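Local coordinates for protein Phi class glutathione transferase GSTF1 (Populus tremula x Populus tremuloides, PDB 4RI6) that probably catalyses the conjugation of glutathione to electrophilic substrates, with release of halide from halogenated ones, as a phi-class glutathione transferase, at residues A[87-92]-A[97-102]; A[101-106]-A[162-167]. All coordinates share one frame; numbering follows the deposited sequence.

Interaction 1 of 2, residues A[87-92]-A[97-102]; sequences SLYGTD and ANIDQW
The phenol oxygen of Tyr89 is shared by two charged groups: its OH donates to OD1 of Asp100 over 2.6 Å, while the guanidinium NH1 of Arg74 in the same chain is hydrogen-bonded to it as well. Asp100 lies at the edge of the tyrosine ring, with OD1 in the ring plane. Its carboxylate is turned 49° from that plane, and the hydroxyl reaches OD1 on the anti side, 22° out of the carboxylate plane. The aspartate gets there because its CG stands opposite the backbone N (chi1 -163°), which brings the carboxylate round toward the tyrosine. Its other oxygen, OD2, forms a salt bridge with Arg74 NE of the second subunit. A buried acid with such partners is likely to stay ionised, and this one ties the loop 87-92 to the dimer interface. Ile99, the residue before Asp100 on the helix, supplies the apolar half of the contact. Its two branches divide the work: methyl CG2 lies obliquely against the tyrosine ring, 4.0 Å from Tyr89 CD1, while CD1, at the end of the longer branch, pushes against the loop backbone, 3.3 Å from Gly90 N and 3.7 Å from Tyr89 C. A branched aliphatic suits this place, since it can meet a ring and a peptide at once. Gly90 suits its own: the loop turns here with a positive phi, which favours glycine, and a side chain would have pointed toward the isoleucine. The turn is closed by the 2.9 Å backbone bond from Gly90 N to Ser87 O. Just beyond, Asp92 occupies the N-cap of helix 93-122. This is the loop that joins the thioredoxin-like and all-helical domains of a cytosolic glutathione transferase, folded back on the first helix of the second domain.

Interaction 2 of 2, residues A[101-106]-A[162-167]; sequences QWVETD and FSFADL
Trp102 CB and Ala165 CB meet 3.5 Å apart. Helices 93-122 and 164-179 run so close here that the CA atoms of Val103 and Ala165 are separated by only 4.5 Å. Alanine suits this place because its single methyl takes up little room between the backbones. Beside it Val103 fills the groove with both methyls. CG2 approaches Ala165 CA to 3.7 Å and Phe164 CD2 to 3.5 Å, while CG1, held opposite the backbone N (chi1 178°), comes in the ring plane to the same edge of the phenylalanine, 3.8 Å from Phe164 CE2. The valine and phenylalanine side chains cross at about a right angle. Were Val103 replaced by an alanine, both methyls would be gone and a gap would probably open along that ring edge, leaving Phe164 less firmly held on this side. Helix 164-179 is opened by an N-capping box, a feature well known from this helix in the glutathione transferase fold. Ser163 OG accepts from Ala165 N at 3.0 Å, and Asp166 OD2 answers with its anti lone pair, taking Ser163 N at 2.9 Å (N-H...O angle 153°). Serine and aspartate are apt, being short enough for the serine to take an N-H of the first turn and the aspartate to reach back to the N-H of the N-cap residue. Away from this core the two segments part. The indole of Trp102 leads off to helix 130-150 and meets Phe67 of the second subunit edge-to-face. Asp106, though its CB points toward the other helix, comes no nearer than 5.1 Å, from its CB to Ala165 O, and its OD2 is held instead by a salt bridge to Arg70, a glutathione-pocket residue, and a hydrogen bond with Ser168.

How the interactions relate
Interactions 1 and 2 follow one another along helix 93-122, sharing Gln101 and Trp102, with centres about 8 Å apart. They touch directly. Leu88 O receives a probable hydrogen bond of 2.7 Å from Phe164 N, so the linker loop meets the start of helix 164-179. The rings of Tyr89 and Phe164 meet with planes about 15° apart, CE2 of Tyr89 lying 3.4 Å from CD2 of Phe164, and Tyr89 OH comes within 3.5 Å of Val103 CG2. Both contacts reach the second subunit. Neither lines the glutathione pocket: the side chain of Phe164 is about 9 Å from bound glutathione, that of Asp100 about 11 Å. Interaction 2 reaches it as a second shell, through Asp106 and Arg70.

Interaction 1 of 2, residues A[87-92]-A[97-102]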
ATOM      1  N   SER A  87     -10.742 -10.333 -15.460  1.00 27.32           N
ATOM      2  CA  SER A  87      -9.320 -10.032 -15.561  1.00 27.32           C
ATOM      3  C   SER A  87      -8.891  -8.852 -14.694  1.00 25.38           C
ATOM      4  O   SER A  87      -7.732  -8.449 -14.757  1.00 25.54           O
ATOM      5  CB  SER A  87      -8.939  -9.729 -17.007  1.00 28.23           C
ATOM      6  OG  SER A  87      -9.332  -8.409 -17.348  1.00 30.58           O
ATOM      7  N   LEU A  88      -9.798  -8.307 -13.884  1.00 23.08           N
ATOM      8  CA  LEU A  88      -9.526  -7.029 -13.216  1.00 23.19           C
ATOM      9  C   LEU A  88      -8.237  -7.068 -12.392  1.00 23.01           C
ATOM     10  O   LEU A  88      -7.473  -6.098 -12.383  1.00 22.98           O
ATOM     11  CB  LEU A  88     -10.714  -6.617 -12.334  1.00 22.08           C
ATOM     12  CG  LEU A  88     -10.609  -5.245 -11.652  1.00 21.41           C
ATOM     13  CD1 LEU A  88     -10.524  -4.092 -12.670  1.00 22.15           C
ATOM     14  CD2 LEU A  88     -11.786  -5.021 -10.717  1.00 21.25           C
ATOM     15  N   TYR A  89      -7.994  -8.183 -11.711  1.00 23.20           N
ATOM     16  CA  TYR A  89      -6.766  -8.350 -10.926  1.00 23.14           C
ATOM     17  C   TYR A  89      -6.032  -9.595 -11.428  1.00 24.30           C
ATOM     18  O   TYR A  89      -5.444 -10.363 -10.660  1.00 25.37           O
ATOM     19  CB  TYR A  89      -7.085  -8.434  -9.427  1.00 23.07           C
ATOM     20  CG  TYR A  89      -6.135  -7.657  -8.515  1.00 23.09           C
ATOM     21  CD1 TYR A  89      -4.756  -7.821  -8.586  1.00 23.40           C
ATOM     22  CD2 TYR A  89      -6.634  -6.772  -7.564  1.00 23.58           C
ATOM     23  CE1 TYR A  89      -3.907  -7.121  -7.741  1.00 22.89           C
ATOM     24  CE2 TYR A  89      -5.796  -6.057  -6.734  1.00 22.76           C
ATOM     25  CZ  TYR A  89      -4.440  -6.239  -6.808  1.00 22.13           C
ATOM     26  OH  TYR A  89      -3.632  -5.528  -5.944  1.00 20.92           O
ATOM     27  N   GLY A  90      -6.061  -9.766 -12.745  1.00 25.05           N
ATOM     28  CA  GLY A  90      -5.418 -10.893 -13.397  1.00 26.49           C
ATOM     29  C   GLY A  90      -6.207 -12.185 -13.293  1.00 27.62           C
ATOM     30  O   GLY A  90      -7.288 -12.223 -12.702  1.00 28.62           O
ATOM     31  N   THR A  91      -5.647 -13.252 -13.856  1.00 27.94           N
ATOM     32  CA  THR A  91      -6.302 -14.558 -13.854  1.00 29.26           C
ATOM     33  C   THR A  91      -5.381 -15.672 -13.401  1.00 29.04           C
ATOM     34  O   THR A  91      -5.764 -16.842 -13.416  1.00 30.34           O
ATOM     35  CB  THR A  91      -6.810 -14.916 -15.245  1.00 31.44           C
ATOM     36  OG1 THR A  91      -5.689 -15.009 -16.136  1.00 31.62           O
ATOM     37  CG2 THR A  91      -7.781 -13.856 -15.735  1.00 31.85           C
ATOM     38  N   ASP A  92      -4.155 -15.322 -13.037  1.00 26.95           N
ATOM     39  CA  ASP A  92      -3.230 -16.301 -12.479  1.00 27.08           C
ATOM     40  C   ASP A  92      -2.151 -15.582 -11.688  1.00 26.18           C
ATOM     41  O   ASP A  92      -2.186 -14.363 -11.559  1.00 26.26           O
ATOM     42  CB  ASP A  92      -2.629 -17.219 -13.575  1.00 29.22           C
ATOM     43  CG  ASP A  92      -1.878 -16.470 -14.681  1.00 31.35           C
ATOM     44  OD1 ASP A  92      -1.503 -15.298 -14.534  1.00 30.88           O
ATOM     45  OD2 ASP A  92      -1.653 -17.088 -15.743  1.00 34.67           O
ATOM     46  N   ALA A  97       0.416 -10.607 -10.075  1.00 19.80           N
ATOM     47  CA  ALA A  97       1.584  -9.921  -9.524  1.00 19.81           C
ATOM     48  C   ALA A  97       1.988  -8.743 -10.395  1.00 18.49           C
ATOM     49  O   ALA A  97       2.350  -7.667  -9.910  1.00 18.36           O
ATOM     50  CB  ALA A  97       2.732 -10.875  -9.391  1.00 19.69           C
ATOM     51  N   ASN A  98       1.919  -8.941 -11.698  1.00 19.09           N
ATOM     52  CA  ASN A  98       2.252  -7.874 -12.623  1.00 19.51           C
ATOM     53  C   ASN A  98       1.383  -6.639 -12.432  1.00 18.26           C
ATOM     54  O   ASN A  98       1.875  -5.517 -12.499  1.00 17.94           O
ATOM     55  CB  ASN A  98       2.133  -8.366 -14.070  1.00 20.82           C
ATOM     56  CG  ASN A  98       2.384  -7.271 -15.058  1.00 22.02           C
ATOM     57  OD1 ASN A  98       3.464  -6.693 -15.102  1.00 21.99           O
ATOM     58  ND2 ASN A  98       1.381  -6.965 -15.854  1.00 23.02           N
ATOM     59  N   ILE A  99       0.095  -6.849 -12.199  1.00 17.91           N
ATOM     60  CA  ILE A  99      -0.817  -5.771 -11.845  1.00 18.32           C
ATOM     61  C   ILE A  99      -0.514  -5.196 -10.466  1.00 16.91           C
ATOM     62  O   ILE A  99      -0.482  -3.976 -10.270  1.00 16.21           O
ATOM     63  CB  ILE A  99      -2.265  -6.275 -11.902  1.00 19.21           C
ATOM     64  CG1 ILE A  99      -2.633  -6.562 -13.353  1.00 19.75           C
ATOM     65  CG2 ILE A  99      -3.250  -5.266 -11.300  1.00 18.33           C
ATOM     66  CD1 ILE A  99      -3.840  -7.472 -13.498  1.00 20.15           C
ATOM     67  N   ASP A 100      -0.241  -6.091  -9.524  1.00 17.76           N
ATOM     68  CA  ASP A 100      -0.089  -5.704  -8.128  1.00 17.01           C
ATOM     69  C   ASP A 100       1.067  -4.721  -7.907  1.00 16.65           C
ATOM     70  O   ASP A 100       0.968  -3.827  -7.053  1.00 16.24           O
ATOM     71  CB  ASP A 100       0.113  -6.955  -7.281  1.00 17.14           C
ATOM     72  CG  ASP A 100      -0.127  -6.721  -5.802  1.00 18.78           C
ATOM     73  OD1 ASP A 100      -1.102  -6.048  -5.431  1.00 18.95           O
ATOM     74  OD2 ASP A 100       0.667  -7.242  -4.995  1.00 21.80           O
ATOM     75  N   GLN A 101       2.157  -4.840  -8.662  1.00 17.39           N
ATOM     76  CA  GLN A 101       3.259  -3.894  -8.460  1.00 17.37           C
ATOM     77  C   GLN A 101       2.806  -2.460  -8.777  1.00 16.49           C
ATOM     78  O   GLN A 101       3.283  -1.523  -8.153  1.00 16.40           O
ATOM     79  CB  GLN A 101       4.489  -4.276  -9.296  1.00 17.91           C
ATOM     80  CG  GLN A 101       4.290  -4.112 -10.777  1.00 17.65           C
ATOM     81  CD  GLN A 101       5.361  -4.791 -11.609  1.00 17.96           C
ATOM     82  OE1 GLN A 101       6.541  -4.829 -11.236  1.00 17.78           O
ATOM     83  NE2 GLN A 101       4.949  -5.351 -12.739  1.00 17.97           N
ATOM     84  N   TRP A 102       1.869  -2.293  -9.713  1.00 16.04           N
ATOM     85  CA  TRP A 102       1.360  -0.960 -10.068  1.00 16.40           C
ATOM     86  C   TRP A 102       0.281  -0.535  -9.074  1.00 16.09           C
ATOM     87  O   TRP A 102       0.092   0.652  -8.840  1.00 15.64           O
ATOM     88  CB  TRP A 102       0.854  -0.936 -11.521  1.00 16.11           C
ATOM     89  CG  TRP A 102       1.991  -1.083 -12.466  1.00 16.94           C
ATOM     90  CD1 TRP A 102       2.385  -2.219 -13.112  1.00 18.05           C
ATOM     91  CD2 TRP A 102       2.934  -0.070 -12.829  1.00 16.94           C
ATOM     92  NE1 TRP A 102       3.507  -1.970 -13.848  1.00 18.20           N
ATOM     93  CE2 TRP A 102       3.869  -0.663 -13.687  1.00 18.04           C
ATOM     94  CE3 TRP A 102       3.070   1.282 -12.513  1.00 17.19           C
ATOM     95  CZ2 TRP A 102       4.909   0.044 -14.235  1.00 19.39           C
ATOM     96  CZ3 TRP A 102       4.111   1.974 -13.041  1.00 19.04           C
ATOM     97  CH2 TRP A 102       5.012   1.368 -13.902  1.00 19.24           C
TER

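Interaction 2 of 2, residues A[101-106]-A[162-167]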
ATOM      1  N   GLN A 101       2.157  -4.840  -8.662  1.00 17.39           N
ATOM      2  CA  GLN A 101       3.259  -3.894  -8.460  1.00 17.37           C
ATOM      3  C   GLN A 101       2.806  -2.460  -8.777  1.00 16.49           C
ATOM      4  O   GLN A 101       3.283  -1.523  -8.153  1.00 16.40           O
ATOM      5  CB  GLN A 101       4.489  -4.276  -9.296  1.00 17.91           C
ATOM      6  CG  GLN A 101       4.290  -4.112 -10.777  1.00 17.65           C
ATOM      7  CD  GLN A 101       5.361  -4.791 -11.609  1.00 17.96           C
ATOM      8  OE1 GLN A 101       6.541  -4.829 -11.236  1.00 17.78           O
ATOM      9  NE2 GLN A 101       4.949  -5.351 -12.739  1.00 17.97           N
ATOM     10  N   TRP A 102       1.869  -2.293  -9.713  1.00 16.04           N
ATOM     11  CA  TRP A 102       1.360  -0.960 -10.068  1.00 16.40           C
ATOM     12  C   TRP A 102       0.281  -0.535  -9.074  1.00 16.09           C
ATOM     13  O   TRP A 102       0.092   0.652  -8.840  1.00 15.64           O
ATOM     14  CB  TRP A 102       0.854  -0.936 -11.521  1.00 16.11           C
ATOM     15  CG  TRP A 102       1.991  -1.083 -12.466  1.00 16.94           C
ATOM     16  CD1 TRP A 102       2.385  -2.219 -13.112  1.00 18.05           C
ATOM     17  CD2 TRP A 102       2.934  -0.070 -12.829  1.00 16.94           C
ATOM     18  NE1 TRP A 102       3.507  -1.970 -13.848  1.00 18.20           N
ATOM     19  CE2 TRP A 102       3.869  -0.663 -13.687  1.00 18.04           C
ATOM     20  CE3 TRP A 102       3.070   1.282 -12.513  1.00 17.19           C
ATOM     21  CZ2 TRP A 102       4.909   0.044 -14.235  1.00 19.39           C
ATOM     22  CZ3 TRP A 102       4.111   1.974 -13.041  1.00 19.04           C
ATOM     23  CH2 TRP A 102       5.012   1.368 -13.902  1.00 19.24           C
ATOM     24  N   VAL A 103      -0.393  -1.495  -8.444  1.00 15.76           N
ATOM     25  CA  VAL A 103      -1.285  -1.165  -7.327  1.00 16.16           C
ATOM     26  C   VAL A 103      -0.455  -0.635  -6.141  1.00 16.45           C
ATOM     27  O   VAL A 103      -0.825   0.349  -5.492  1.00 15.84           O
ATOM     28  CB  VAL A 103      -2.124  -2.371  -6.896  1.00 15.74           C
ATOM     29  CG1 VAL A 103      -3.016  -2.008  -5.700  1.00 15.94           C
ATOM     30  CG2 VAL A 103      -2.977  -2.872  -8.062  1.00 15.99           C
ATOM     31  N   GLU A 104       0.693  -1.259  -5.880  1.00 15.29           N
ATOM     32  CA  GLU A 104       1.575  -0.770  -4.814  1.00 15.34           C
ATOM     33  C   GLU A 104       2.130   0.606  -5.183  1.00 14.56           C
ATOM     34  O   GLU A 104       2.366   1.447  -4.316  1.00 15.02           O
ATOM     35  CB  GLU A 104       2.711  -1.767  -4.555  1.00 15.06           C
ATOM     36  CG  GLU A 104       2.279  -2.986  -3.817  1.00 15.57           C
ATOM     37  CD  GLU A 104       1.814  -2.645  -2.416  1.00 16.44           C
ATOM     38  OE1 GLU A 104       2.485  -1.845  -1.748  1.00 15.67           O
ATOM     39  OE2 GLU A 104       0.770  -3.162  -1.982  1.00 18.32           O
ATOM     40  N   THR A 105       2.388   0.833  -6.467  1.00 15.81           N
ATOM     41  CA  THR A 105       2.823   2.149  -6.909  1.00 14.91           C
ATOM     42  C   THR A 105       1.745   3.199  -6.628  1.00 15.44           C
ATOM     43  O   THR A 105       2.065   4.303  -6.201  1.00 15.29           O
ATOM     44  CB  THR A 105       3.238   2.094  -8.401  1.00 15.46           C
ATOM     45  OG1 THR A 105       4.390   1.247  -8.496  1.00 15.68           O
ATOM     46  CG2 THR A 105       3.596   3.467  -8.945  1.00 15.85           C
ATOM     47  N   ASP A 106       0.479   2.864  -6.822  1.00 15.87           N
ATOM     48  CA  ASP A 106      -0.572   3.752  -6.350  1.00 15.49           C
ATOM     49  C   ASP A 106      -0.441   3.987  -4.841  1.00 15.59           C
ATOM     50  O   ASP A 106      -0.383   5.119  -4.379  1.00 16.51           O
ATOM     51  CB  ASP A 106      -1.968   3.205  -6.665  1.00 15.98           C
ATOM     52  CG  ASP A 106      -3.052   3.998  -5.976  1.00 17.46           C
ATOM     53  OD1 ASP A 106      -3.053   5.232  -6.143  1.00 19.15           O
ATOM     54  OD2 ASP A 106      -3.883   3.413  -5.251  1.00 18.09           O
ATOM     55  N   PHE A 162      -7.254  -3.054 -19.009  1.00 24.03           N
ATOM     56  CA  PHE A 162      -7.615  -2.323 -17.787  1.00 23.38           C
ATOM     57  C   PHE A 162      -7.461  -3.248 -16.591  1.00 22.86           C
ATOM     58  O   PHE A 162      -7.878  -4.402 -16.643  1.00 24.75           O
ATOM     59  CB  PHE A 162      -9.049  -1.787 -17.870  1.00 23.60           C
ATOM     60  CG  PHE A 162      -9.507  -1.019 -16.645  1.00 23.83           C
ATOM     61  CD1 PHE A 162      -9.115   0.292 -16.441  1.00 23.37           C
ATOM     62  CD2 PHE A 162     -10.385  -1.594 -15.739  1.00 24.09           C
ATOM     63  CE1 PHE A 162      -9.556   1.004 -15.338  1.00 23.37           C
ATOM     64  CE2 PHE A 162     -10.828  -0.891 -14.630  1.00 23.95           C
ATOM     65  CZ  PHE A 162     -10.414   0.412 -14.430  1.00 23.04           C
ATOM     66  N   SER A 163      -6.862  -2.751 -15.517  1.00 20.62           N
ATOM     67  CA  SER A 163      -6.705  -3.565 -14.320  1.00 19.51           C
ATOM     68  C   SER A 163      -7.007  -2.767 -13.084  1.00 18.43           C
ATOM     69  O   SER A 163      -7.206  -1.548 -13.141  1.00 17.22           O
ATOM     70  CB  SER A 163      -5.286  -4.125 -14.211  1.00 18.90           C
ATOM     71  OG  SER A 163      -4.381  -3.158 -13.724  1.00 18.82           O
ATOM     72  N   PHE A 164      -6.996  -3.455 -11.947  1.00 18.09           N
ATOM     73  CA  PHE A 164      -7.153  -2.765 -10.685  1.00 17.61           C
ATOM     74  C   PHE A 164      -6.086  -1.686 -10.487  1.00 17.39           C
ATOM     75  O   PHE A 164      -6.321  -0.689  -9.802  1.00 18.20           O
ATOM     76  CB  PHE A 164      -7.122  -3.759  -9.509  1.00 18.83           C
ATOM     77  CG  PHE A 164      -7.431  -3.107  -8.210  1.00 19.16           C
ATOM     78  CD1 PHE A 164      -8.718  -2.685  -7.943  1.00 19.71           C
ATOM     79  CD2 PHE A 164      -6.436  -2.815  -7.294  1.00 19.50           C
ATOM     80  CE1 PHE A 164      -9.015  -2.025  -6.801  1.00 19.54           C
ATOM     81  CE2 PHE A 164      -6.742  -2.158  -6.129  1.00 19.77           C
ATOM     82  CZ  PHE A 164      -8.034  -1.770  -5.883  1.00 19.99           C
ATOM     83  N   ALA A 165      -4.909  -1.868 -11.078  1.00 16.36           N
ATOM     84  CA  ALA A 165      -3.882  -0.837 -10.969  1.00 17.23           C
ATOM     85  C   ALA A 165      -4.391   0.479 -11.526  1.00 17.22           C
ATOM     86  O   ALA A 165      -4.216   1.524 -10.906  1.00 18.80           O
ATOM     87  CB  ALA A 165      -2.620  -1.251 -11.665  1.00 17.18           C
ATOM     88  N   ASP A 166      -5.019   0.441 -12.696  1.00 16.62           N
ATOM     89  CA  ASP A 166      -5.578   1.666 -13.276  1.00 17.01           C
ATOM     90  C   ASP A 166      -6.736   2.181 -12.433  1.00 16.49           C
ATOM     91  O   ASP A 166      -6.813   3.375 -12.119  1.00 16.42           O
ATOM     92  CB  ASP A 166      -6.030   1.421 -14.706  1.00 17.44           C
ATOM     93  CG  ASP A 166      -4.961   0.754 -15.529  1.00 18.11           C
ATOM     94  OD1 ASP A 166      -3.971   1.426 -15.897  1.00 18.35           O
ATOM     95  OD2 ASP A 166      -5.123  -0.445 -15.812  1.00 18.58           O
ATOM     96  N   LEU A 167      -7.618   1.262 -12.045  1.00 16.70           N
ATOM     97  CA  LEU A 167      -8.797   1.599 -11.261  1.00 16.93           C
ATOM     98  C   LEU A 167      -8.406   2.366 -10.012  1.00 16.72           C
ATOM     99  O   LEU A 167      -9.019   3.380  -9.682  1.00 16.39           O
ATOM    100  CB  LEU A 167      -9.587   0.332 -10.913  1.00 16.93           C
ATOM    101  CG  LEU A 167     -10.942   0.500 -10.234  1.00 18.28           C
ATOM    102  CD1 LEU A 167     -11.780  -0.756 -10.437  1.00 18.15           C
ATOM    103  CD2 LEU A 167     -10.796   0.814  -8.734  1.00 19.23           C
TER